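Local coordinates for protein ethylbenzene dehydrogenase beta-subunit (Aromatoleum aromaticum, PDB 2IVF) that serves as an iron-sulfur subunit with a 4Fe-4S dicluster domain, holding three SF4 clusters and one Fe3-S4 cluster beside the haem of a partner chain, at residues 167-172 against 181-186; 274-279 against 311-316; 279-284 against 290-295. All coordinates share one frame; numbering follows the deposited sequence.

Contact 1: 167-172 against 181-186. With F3S (Fe3-s4 cluster), chain R; HEM (protoporphyrin IX containing Fe), chain X.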
loop_
_atom_site.group_PDB
_atom_site.type_symbol
_atom_site.label_atom_id
_atom_site.label_comp_id
_atom_site.label_asym_id
_atom_site.label_seq_id
_atom_site.Cartn_x
_atom_site.Cartn_y
_atom_site.Cartn_z
ATOM N N ALA B 167 31.983 -21.557 -9.146
ATOM C CA ALA B 167 31.751 -20.124 -9.104
ATOM C C ALA B 167 31.087 -19.708 -7.796
ATOM O O ALA B 167 31.091 -18.530 -7.465
ATOM C CB ALA B 167 30.886 -19.655 -10.272
ATOM N N ILE B 168 30.474 -20.639 -7.076
ATOM C CA ILE B 168 29.756 -20.282 -5.849
ATOM C C ILE B 168 30.639 -20.582 -4.647
ATOM O O ILE B 168 31.271 -21.649 -4.545
ATOM C CB ILE B 168 28.435 -21.038 -5.716
ATOM C CG1 ILE B 168 27.495 -20.627 -6.841
ATOM C CG2 ILE B 168 27.769 -20.833 -4.300
ATOM C CD1 ILE B 168 26.158 -21.338 -6.840
ATOM N N TYR B 169 30.689 -19.626 -3.729
ATOM C CA TYR B 169 31.458 -19.816 -2.522
ATOM C C TYR B 169 30.752 -19.246 -1.317
ATOM O O TYR B 169 29.810 -18.458 -1.447
ATOM C CB TYR B 169 32.846 -19.195 -2.630
ATOM C CG TYR B 169 32.848 -17.708 -2.836
ATOM C CD1 TYR B 169 32.629 -17.164 -4.103
ATOM C CD2 TYR B 169 33.072 -16.832 -1.772
ATOM C CE1 TYR B 169 32.646 -15.812 -4.305
ATOM C CE2 TYR B 169 33.091 -15.472 -1.973
ATOM C CZ TYR B 169 32.878 -14.960 -3.233
ATOM O OH TYR B 169 32.893 -13.596 -3.433
ATOM N N LYS B 170 31.193 -19.698 -0.148
ATOM C CA LYS B 170 30.599 -19.263 1.110
ATOM C C LYS B 170 31.709 -18.569 1.857
ATOM O O LYS B 170 32.748 -19.176 2.115
ATOM C CB LYS B 170 30.129 -20.454 1.915
ATOM C CG LYS B 170 29.335 -20.087 3.164
ATOM C CD LYS B 170 28.718 -21.349 3.789
ATOM C CE LYS B 170 28.050 -21.045 5.167
ATOM N NZ LYS B 170 26.868 -20.137 5.063
ATOM N N ARG B 171 31.497 -17.307 2.163
ATOM C CA ARG B 171 32.473 -16.519 2.882
ATOM C C ARG B 171 32.717 -17.132 4.242
ATOM O O ARG B 171 31.776 -17.460 4.959
ATOM C CB ARG B 171 31.979 -15.112 3.018
ATOM C CG ARG B 171 32.194 -14.242 1.791
ATOM C CD ARG B 171 32.390 -12.810 2.216
ATOM N NE ARG B 171 33.653 -12.669 2.951
ATOM C CZ ARG B 171 34.770 -12.144 2.459
ATOM N NH1 ARG B 171 34.831 -11.711 1.207
ATOM N NH2 ARG B 171 35.859 -12.077 3.228
ATOM N N GLU B 172 33.978 -17.347 4.587
ATOM C CA GLU B 172 34.266 -17.917 5.890
ATOM C C GLU B 172 34.085 -16.893 7.019
ATOM O O GLU B 172 33.867 -17.283 8.153
ATOM C CB GLU B 172 35.667 -18.533 5.944
ATOM C CG GLU B 172 35.885 -19.732 4.994
ATOM C CD GLU B 172 35.098 -20.985 5.404
ATOM O OE1 GLU B 172 35.764 -21.993 5.788
ATOM O OE2 GLU B 172 33.833 -20.959 5.349
ATOM N N GLN B 181 30.600 -13.509 -10.172
ATOM C CA GLN B 181 30.023 -13.110 -11.438
ATOM C C GLN B 181 31.013 -13.188 -12.588
ATOM O O GLN B 181 30.601 -13.229 -13.731
ATOM C CB GLN B 181 29.445 -11.705 -11.330
ATOM C CG GLN B 181 28.296 -11.674 -10.373
ATOM C CD GLN B 181 27.173 -12.583 -10.830
ATOM O OE1 GLN B 181 26.570 -12.330 -11.888
ATOM N NE2 GLN B 181 26.881 -13.652 -10.054
ATOM N N GLU B 182 32.309 -13.208 -12.293
ATOM C CA GLU B 182 33.324 -13.358 -13.335
ATOM C C GLU B 182 33.510 -14.806 -13.790
ATOM O O GLU B 182 33.833 -15.056 -14.943
ATOM C CB GLU B 182 34.688 -12.849 -12.848
ATOM C CG GLU B 182 34.690 -11.380 -12.507
ATOM C CD GLU B 182 36.068 -10.824 -12.120
ATOM O OE1 GLU B 182 37.080 -11.579 -12.149
ATOM O OE2 GLU B 182 36.127 -9.599 -11.809
ATOM N N ARG B 183 33.377 -15.751 -12.874
ATOM C CA ARG B 183 33.610 -17.167 -13.172
ATOM C C ARG B 183 32.308 -17.851 -13.633
ATOM O O ARG B 183 32.350 -18.841 -14.356
ATOM C CB ARG B 183 34.171 -17.828 -11.911
ATOM C CG ARG B 183 34.602 -19.284 -11.985
ATOM C CD ARG B 183 35.563 -19.656 -10.778
ATOM N NE ARG B 183 35.087 -19.104 -9.480
ATOM C CZ ARG B 183 35.864 -18.617 -8.495
ATOM N NH1 ARG B 183 37.192 -18.568 -8.629
ATOM N NH2 ARG B 183 35.307 -18.158 -7.368
ATOM N N CYS B 184 31.159 -17.321 -13.206
ATOM C CA CYS B 184 29.852 -17.908 -13.535
ATOM C C CYS B 184 29.654 -17.973 -15.050
ATOM O O CYS B 184 29.902 -17.003 -15.762
ATOM C CB CYS B 184 28.698 -17.123 -12.913
ATOM S SG CYS B 184 27.070 -17.870 -13.248
ATOM N N LYS B 185 29.232 -19.150 -15.517
ATOM C CA LYS B 185 29.008 -19.416 -16.938
ATOM C C LYS B 185 27.517 -19.577 -17.226
ATOM O O LYS B 185 27.160 -19.928 -18.328
ATOM C CB LYS B 185 29.720 -20.692 -17.312
ATOM C CG LYS B 185 31.229 -20.607 -17.147
ATOM C CD LYS B 185 31.840 -21.914 -17.502
ATOM C CE LYS B 185 33.335 -21.914 -17.364
ATOM N NZ LYS B 185 33.863 -23.156 -17.969
ATOM N N GLY B 186 26.665 -19.423 -16.214
ATOM C CA GLY B 186 25.224 -19.558 -16.389
ATOM C C GLY B 186 24.766 -21.005 -16.622
ATOM O O GLY B 186 23.743 -21.251 -17.274
HETATM FE FE1 F3S R . 26.879 -20.073 -12.613
HETATM FE FE3 F3S R . 27.671 -22.405 -11.617
HETATM FE FE4 F3S R . 25.212 -21.722 -11.308
HETATM S S1 F3S R . 28.232 -21.501 -13.594
HETATM S S2 F3S R . 24.720 -20.388 -13.044
HETATM S S3 F3S R . 26.987 -20.656 -10.531
HETATM S S4 F3S R . 25.917 -23.768 -11.786
HETATM C CHA HEM X . 32.667 -28.067 -19.896
HETATM C CHB HEM X . 34.247 -29.530 -24.226
HETATM C CHC HEM X . 34.281 -34.173 -22.838
HETATM C CHD HEM X . 32.539 -32.705 -18.563
HETATM C C1A HEM X . 33.110 -28.086 -21.187
HETATM C C2A HEM X . 33.322 -26.923 -21.999
HETATM C C3A HEM X . 33.768 -27.328 -23.198
HETATM C C4A HEM X . 33.837 -28.759 -23.171
HETATM C CMA HEM X . 34.132 -26.448 -24.410
HETATM C CAA HEM X . 33.073 -25.483 -21.506
HETATM C CBA HEM X . 31.593 -25.164 -21.544
HETATM C CGA HEM X . 31.428 -23.749 -21.076
HETATM O O1A HEM X . 32.439 -23.072 -20.741
HETATM O O2A HEM X . 30.271 -23.293 -21.039
HETATM C C1B HEM X . 34.350 -30.897 -24.255
HETATM C C2B HEM X . 34.701 -31.689 -25.410
HETATM C C3B HEM X . 34.716 -32.971 -25.031
HETATM C C4B HEM X . 34.381 -33.036 -23.625
HETATM C CMB HEM X . 34.969 -31.102 -26.813
HETATM C CAB HEM X . 35.007 -34.192 -25.912
HETATM C CBB HEM X . 35.654 -35.257 -25.450
HETATM C C1C HEM X . 33.756 -34.184 -21.572
HETATM C C2C HEM X . 33.327 -35.358 -20.840
HETATM C C3C HEM X . 32.835 -34.915 -19.658
HETATM C C4C HEM X . 32.921 -33.472 -19.644
HETATM C CMC HEM X . 33.466 -36.818 -21.338
HETATM C CAC HEM X . 32.265 -35.711 -18.468
HETATM C CBC HEM X . 32.761 -36.902 -18.137
HETATM C C1D HEM X . 32.452 -31.354 -18.517
HETATM C C2D HEM X . 32.042 -30.639 -17.333
HETATM C C3D HEM X . 32.086 -29.171 -17.758
HETATM C C4D HEM X . 32.497 -29.182 -19.140
HETATM C CMD HEM X . 31.675 -31.259 -15.956
HETATM C CAD HEM X . 31.770 -27.909 -16.954
HETATM C CBD HEM X . 33.076 -27.324 -16.440
HETATM C CGD HEM X . 33.046 -25.831 -16.407
HETATM O O1D HEM X . 33.888 -25.259 -15.671
HETATM O O2D HEM X . 32.211 -25.227 -17.117
HETATM N NA HEM X . 33.434 -29.198 -21.925
HETATM N NB HEM X . 34.179 -31.747 -23.188
HETATM N NC HEM X . 33.491 -33.042 -20.824
HETATM N ND HEM X . 32.707 -30.473 -19.563
HETATM FE FE HEM X . 33.487 -31.110 -21.370
#

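Contact 2: 274-279 against 311-316. With PO4 (phosphate ion), chain P.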
loop_
_atom_site.group_PDB
_atom_site.type_symbol
_atom_site.label_atom_id
_atom_site.label_comp_id
_atom_site.label_asym_id
_atom_site.label_seq_id
_atom_site.Cartn_x
_atom_site.Cartn_y
_atom_site.Cartn_z
ATOM N N PRO B 274 6.952 -18.626 14.192
ATOM C CA PRO B 274 5.734 -19.010 13.508
ATOM C C PRO B 274 4.544 -18.199 14.025
ATOM O O PRO B 274 4.541 -17.731 15.187
ATOM C CB PRO B 274 5.605 -20.505 13.847
ATOM C CG PRO B 274 6.248 -20.674 15.156
ATOM C CD PRO B 274 7.416 -19.693 15.112
ATOM N N PRO B 275 3.504 -18.092 13.186
ATOM C CA PRO B 275 2.355 -17.314 13.510
ATOM C C PRO B 275 1.434 -18.010 14.473
ATOM O O PRO B 275 1.095 -19.184 14.286
ATOM C CB PRO B 275 1.666 -17.122 12.152
ATOM C CG PRO B 275 1.961 -18.325 11.397
ATOM C CD PRO B 275 3.363 -18.757 11.875
ATOM N N MET B 276 1.004 -17.273 15.474
ATOM C CA MET B 276 0.002 -17.737 16.447
ATOM C C MET B 276 -1.366 -17.882 15.775
ATOM O O MET B 276 -2.068 -18.875 16.004
ATOM C CB MET B 276 -0.077 -16.753 17.617
ATOM C CG MET B 276 1.192 -16.694 18.474
ATOM S SD MET B 276 1.119 -15.398 19.722
ATOM C CE MET B 276 1.209 -13.893 18.735
ATOM N N GLY B 277 -1.713 -16.914 14.920
ATOM C CA GLY B 277 -2.992 -16.907 14.206
ATOM C C GLY B 277 -4.164 -16.575 15.098
ATOM O O GLY B 277 -4.027 -16.458 16.313
ATOM N N ALA B 278 -5.302 -16.333 14.470
ATOM C CA ALA B 278 -6.519 -16.002 15.154
ATOM C C ALA B 278 -7.303 -17.225 15.579
ATOM O O ALA B 278 -7.328 -18.243 14.881
ATOM C CB ALA B 278 -7.389 -15.067 14.248
ATOM N N ARG B 279 -7.967 -17.118 16.729
ATOM C CA ARG B 279 -8.779 -18.176 17.256
ATOM C C ARG B 279 -9.815 -18.517 16.210
ATOM O O ARG B 279 -10.370 -17.616 15.564
ATOM C CB ARG B 279 -9.477 -17.719 18.511
ATOM C CG ARG B 279 -8.491 -17.623 19.731
ATOM C CD ARG B 279 -9.079 -16.777 20.832
ATOM N NE ARG B 279 -10.275 -17.384 21.361
ATOM C CZ ARG B 279 -11.114 -16.776 22.185
ATOM N NH1 ARG B 279 -10.836 -15.579 22.646
ATOM N NH2 ARG B 279 -12.185 -17.386 22.593
ATOM N N ALA B 311 3.380 -22.744 22.068
ATOM C CA ALA B 311 3.070 -22.816 23.477
ATOM C C ALA B 311 3.914 -21.797 24.299
ATOM O O ALA B 311 3.407 -21.183 25.236
ATOM C CB ALA B 311 3.249 -24.226 23.979
ATOM N N VAL B 312 5.184 -21.656 23.915
ATOM C CA VAL B 312 6.129 -20.718 24.540
ATOM C C VAL B 312 5.618 -19.293 24.262
ATOM O O VAL B 312 5.588 -18.459 25.161
ATOM C CB VAL B 312 7.535 -20.927 23.985
ATOM C CG1 VAL B 312 8.538 -19.796 24.454
ATOM C CG2 VAL B 312 8.059 -22.297 24.376
ATOM N N LEU B 313 5.252 -19.000 23.019
ATOM C CA LEU B 313 4.762 -17.674 22.679
ATOM C C LEU B 313 3.548 -17.322 23.525
ATOM O O LEU B 313 3.452 -16.214 24.042
ATOM C CB LEU B 313 4.391 -17.560 21.218
ATOM C CG LEU B 313 5.569 -17.610 20.226
ATOM C CD1 LEU B 313 5.095 -17.762 18.822
ATOM C CD2 LEU B 313 6.427 -16.339 20.367
ATOM N N HIS B 314 2.627 -18.261 23.654
ATOM C CA HIS B 314 1.418 -17.982 24.415
ATOM C C HIS B 314 1.738 -17.848 25.872
ATOM O O HIS B 314 1.194 -16.970 26.524
ATOM C CB HIS B 314 0.348 -19.009 24.102
ATOM C CG HIS B 314 -0.238 -18.836 22.733
ATOM N ND1 HIS B 314 -1.047 -17.760 22.397
ATOM C CD2 HIS B 314 -0.073 -19.547 21.592
ATOM C CE1 HIS B 314 -1.386 -17.847 21.123
ATOM N NE2 HIS B 314 -0.796 -18.915 20.606
ATOM N N THR B 315 2.660 -18.673 26.398
ATOM C CA THR B 315 2.989 -18.608 27.807
ATOM C C THR B 315 3.643 -17.258 28.111
ATOM O O THR B 315 3.292 -16.561 29.081
ATOM C CB THR B 315 3.913 -19.751 28.210
ATOM O OG1 THR B 315 3.179 -20.953 28.025
ATOM C CG2 THR B 315 4.306 -19.687 29.674
ATOM N N GLU B 316 4.588 -16.889 27.274
ATOM C CA GLU B 316 5.382 -15.688 27.526
ATOM C C GLU B 316 4.505 -14.467 27.395
ATOM O O GLU B 316 4.635 -13.504 28.164
ATOM C CB GLU B 316 6.563 -15.634 26.589
ATOM C CG GLU B 316 7.673 -16.634 26.977
ATOM C CD GLU B 316 8.061 -16.566 28.439
ATOM O OE1 GLU B 316 8.187 -15.465 28.979
ATOM O OE2 GLU B 316 8.251 -17.630 29.065
HETATM P P PO4 P . -2.113 -15.934 25.150
HETATM O O1 PO4 P . -0.976 -15.706 26.142
HETATM O O2 PO4 P . -1.534 -15.798 23.735
HETATM O O3 PO4 P . -2.727 -17.316 25.330
HETATM O O4 PO4 P . -3.174 -14.877 25.372
HETATM O O HOH W 1 -1.442 -20.169 18.481
#

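Contact 3: 279-284 against 290-295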
loop_
_atom_site.group_PDB
_atom_site.type_symbol
_atom_site.label_atom_id
_atom_site.label_comp_id
_atom_site.label_asym_id
_atom_site.label_seq_id
_atom_site.Cartn_x
_atom_site.Cartn_y
_atom_site.Cartn_z
ATOM N N ARG B 279 -7.967 -17.118 16.729
ATOM C CA ARG B 279 -8.779 -18.176 17.256
ATOM C C ARG B 279 -9.815 -18.517 16.210
ATOM O O ARG B 279 -10.370 -17.616 15.564
ATOM C CB ARG B 279 -9.477 -17.719 18.511
ATOM C CG ARG B 279 -8.491 -17.623 19.731
ATOM C CD ARG B 279 -9.079 -16.777 20.832
ATOM N NE ARG B 279 -10.275 -17.384 21.361
ATOM C CZ ARG B 279 -11.114 -16.776 22.185
ATOM N NH1 ARG B 279 -10.836 -15.579 22.646
ATOM N NH2 ARG B 279 -12.185 -17.386 22.593
ATOM N N GLY B 280 -10.078 -19.808 16.067
ATOM C CA GLY B 280 -11.065 -20.288 15.113
ATOM C C GLY B 280 -12.410 -20.558 15.750
ATOM O O GLY B 280 -12.593 -20.566 16.987
ATOM N N PHE B 281 -13.350 -20.852 14.874
ATOM C CA PHE B 281 -14.678 -21.245 15.274
ATOM C C PHE B 281 -14.799 -22.742 15.191
ATOM O O PHE B 281 -14.213 -23.343 14.297
ATOM C CB PHE B 281 -15.662 -20.585 14.324
ATOM C CG PHE B 281 -15.593 -19.130 14.397
ATOM C CD1 PHE B 281 -16.304 -18.450 15.368
ATOM C CD2 PHE B 281 -14.800 -18.431 13.518
ATOM C CE1 PHE B 281 -16.187 -17.065 15.444
ATOM C CE2 PHE B 281 -14.690 -17.060 13.583
ATOM C CZ PHE B 281 -15.396 -16.380 14.524
ATOM N N GLY B 282 -15.559 -23.336 16.112
ATOM C CA GLY B 282 -15.755 -24.769 16.139
ATOM C C GLY B 282 -16.798 -25.237 15.159
ATOM O O GLY B 282 -17.477 -24.417 14.476
ATOM N N GLU B 283 -17.019 -26.546 15.178
ATOM C CA GLU B 283 -18.042 -27.189 14.319
ATOM C C GLU B 283 -19.428 -26.673 14.652
ATOM O O GLU B 283 -20.342 -26.679 13.780
ATOM C CB GLU B 283 -18.013 -28.707 14.497
ATOM C CG GLU B 283 -16.737 -29.312 13.964
ATOM C CD GLU B 283 -16.704 -30.798 14.184
ATOM O OE1 GLU B 283 -17.374 -31.285 15.140
ATOM O OE2 GLU B 283 -16.013 -31.456 13.372
ATOM N N ASP B 284 -19.587 -26.216 15.899
ATOM C CA ASP B 284 -20.847 -25.631 16.324
ATOM C C ASP B 284 -21.039 -24.181 15.995
ATOM O O ASP B 284 -22.068 -23.614 16.301
ATOM C CB ASP B 284 -21.067 -25.849 17.817
ATOM C CG ASP B 284 -20.045 -25.154 18.681
ATOM O OD1 ASP B 284 -19.130 -24.474 18.171
ATOM O OD2 ASP B 284 -20.178 -25.313 19.900
ATOM N N LYS B 290 -8.670 -22.043 20.454
ATOM C CA LYS B 290 -7.538 -22.543 19.675
ATOM C C LYS B 290 -7.387 -21.784 18.373
ATOM O O LYS B 290 -8.390 -21.422 17.729
ATOM C CB LYS B 290 -7.772 -24.022 19.364
ATOM C CG LYS B 290 -7.586 -24.939 20.574
ATOM C CD LYS B 290 -8.437 -26.199 20.476
ATOM C CE LYS B 290 -8.908 -26.729 21.873
ATOM N NZ LYS B 290 -10.367 -26.492 22.346
ATOM N N THR B 291 -6.144 -21.556 17.963
ATOM C CA THR B 291 -5.868 -21.022 16.636
ATOM C C THR B 291 -6.568 -21.846 15.532
ATOM O O THR B 291 -6.747 -23.063 15.657
ATOM C CB THR B 291 -4.360 -20.912 16.297
ATOM O OG1 THR B 291 -4.217 -20.300 15.005
ATOM C CG2 THR B 291 -3.655 -22.317 16.235
ATOM N N ARG B 292 -6.968 -21.175 14.464
ATOM C CA ARG B 292 -7.460 -21.847 13.263
ATOM C C ARG B 292 -6.332 -22.379 12.361
ATOM O O ARG B 292 -6.596 -23.151 11.431
ATOM C CB ARG B 292 -8.287 -20.897 12.453
ATOM C CG ARG B 292 -7.371 -19.777 11.962
ATOM C CD ARG B 292 -8.019 -18.672 11.507
ATOM N NE ARG B 292 -8.934 -18.042 12.415
ATOM C CZ ARG B 292 -10.023 -17.433 11.976
ATOM N NH1 ARG B 292 -10.259 -17.361 10.673
ATOM N NH2 ARG B 292 -10.843 -16.852 12.821
ATOM N N ILE B 293 -5.091 -21.964 12.582
ATOM C CA ILE B 293 -4.018 -22.390 11.663
ATOM C C ILE B 293 -3.701 -23.842 12.012
ATOM O O ILE B 293 -3.379 -24.160 13.169
ATOM C CB ILE B 293 -2.720 -21.577 11.756
ATOM C CG1 ILE B 293 -2.979 -20.085 11.529
ATOM C CG2 ILE B 293 -1.686 -22.163 10.750
ATOM C CD1 ILE B 293 -1.791 -19.246 11.746
ATOM N N PRO B 294 -3.848 -24.735 11.035
ATOM C CA PRO B 294 -3.582 -26.120 11.321
ATOM C C PRO B 294 -2.125 -26.358 11.636
ATOM O O PRO B 294 -1.213 -25.874 10.939
ATOM C CB PRO B 294 -4.008 -26.835 10.042
ATOM C CG PRO B 294 -4.922 -25.847 9.346
ATOM C CD PRO B 294 -4.315 -24.541 9.648
ATOM N N LEU B 295 -1.888 -27.069 12.711
ATOM C CA LEU B 295 -0.509 -27.244 13.149
ATOM C C LEU B 295 0.311 -27.975 12.065
ATOM O O LEU B 295 1.483 -27.666 11.851
ATOM C CB LEU B 295 -0.478 -28.011 14.466
ATOM C CG LEU B 295 0.853 -28.436 15.080
ATOM C CD1 LEU B 295 1.782 -27.232 15.314
ATOM C CD2 LEU B 295 0.598 -29.290 16.367
#

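Contact 1: 167-172 against 181-186
Cys184, packed against Ala167, has its SG gripped twice: it binds FE1 of the Fe3-S4 cluster at 2.3 Å and accepts a hydrogen bond from Gly186 N, 3.4 Å from Cys184 SG with a 152° angle at the hydrogen. This is a cysteine cluster site of the 4Fe-4S dicluster domain, in which the loop between strand 177-179 and helix 189-193 closes over the start of strand 168-170. With SG anti to the backbone N (chi1 -178°), the thiolate reaches iron while the backbone of Cys184 stays against the alanine, Ala167 CB lying 3.8 Å from Cys184 N. Ile168 packs on the cluster from the strand, its CG1 3.7 Å from the inorganic sulfur S3.

Arg183 runs alongside Ala167, and the bend at its chi3 (43°) brings NE within 3.5 Å of Ala167 CA. Its guanidinium presents an edge to the strand; NH2 approaches Tyr169 obliquely, and the charge is paired with Asp180. The phenol hydroxyl of Tyr169 is held by Glu65 of the alpha-subunit chain. Beyond the cluster ligand the loop reaches toward the haem: Lys185, extended beyond CG, brings its ammonium to both propionates and to a backbone group of another chain, and Lys185 NZ donates hydrogen bonds to haem O2D at 2.8 Å and to haem O1A at 3.1 Å.

Contact 2: 274-279 against 311-316
The irregular chain of 274-279 passes one side of helix 306-321, nearest at Met276 and Leu313, whose CA atoms are 7.8 Å apart. Met276 lies between two successive helix residues. On the Leu313 side, Met276 CG lies 4.1 Å from Leu313 CD1, and the same methyl lies 3.7 Å from the carbonyl oxygen Pro274 O. Toward His314 the two side chains slide past each other in opposite directions, and Met276 CG lies over the NE2-CE1 side of the ring, 3.7 Å from His314 NE2, on the face that SD also covers. A Met-aromatic contact results: Met276 SD sits over this face of the His314 ring, 4.2 Å from its centroid and 28° off the normal. This contact joins the loop between strands 270-273 and 279-281 to helix 306-321, while Leu332 of helix 327-333 also packs on Leu313. A water lies 2.6 Å from His314 NE2 and donates to Met276 O at 2.9 Å, bridging ring and loop backbone. At His314 ND1 a phosphate ion, probably from the crystallisation liquor, approaches at the ring edge; the modelled bond is too short to be trusted. Arg317 and Arg321 hold the same ion from further along the helix.

Contact 3: 279-284 against 290-295
A short antiparallel bridge pairs strand 279-281 with the chain just before helix 295-302, where the backbone turns a corner at Lys290 and an ST turn follows. Arg279 and Thr291 form a non-hydrogen-bonded pair, their CA atoms 4.1 Å apart and their side chains diverging; Arg279 is salt-bridged to Glu430 of the alpha-subunit chain. Next to it, Gly280 N donates to Lys290 O at 2.9 Å in a nearly straight bond (168°), and the same oxygen receives a CA-H...O contact from Arg279 CA at 3.3 Å. Lacking a side chain, Gly280 lets Arg292 lie close over the strand, with Arg292 CB 3.9 Å from Gly280 CA.

Arg292 clamps the backbone. Its CG sits between the backbone N and the carbonyl carbon (chi1 65°), and a bend at chi3 turns the guanidinium back on the strand. Arg292 NH2 donates to Arg279 O at 2.9 Å; the acceptor lies near the guanidinium plane, whereas the donor is tilted from the carbonyl plane. Ala278 O and Pro142 O take the other donors, NE and NH1. Phe281 runs beside Arg292, ring and guanidinium 73° apart. Thr291 OG1, which also bonds to Met276 O, closes the ST turn by accepting from Ile293 N at 3.1 Å.

Overall arrangement
From the N terminus, contact 1 comes first: eight residues, including strand 177-179, separate its segments, and this small loop is complete before the others begin. It lies at the Fe3-S4 cluster and haem end, on the opposite side of the chain's centre from contacts 2 and 3, whose centres are about 41 and 47 Å away from its own. Contact 2 closes a longer loop between the chain after strand 270-273 and helix 306-321. Within that loop falls contact 3, which folds 279-284 back on 290-295. These two share Arg279, have centres about 13 Å apart and touch directly. Loop 274-279 faces helix 306-321 through contact 2 and, at Arg279, the chain leading into helix 295-302 through contact 3.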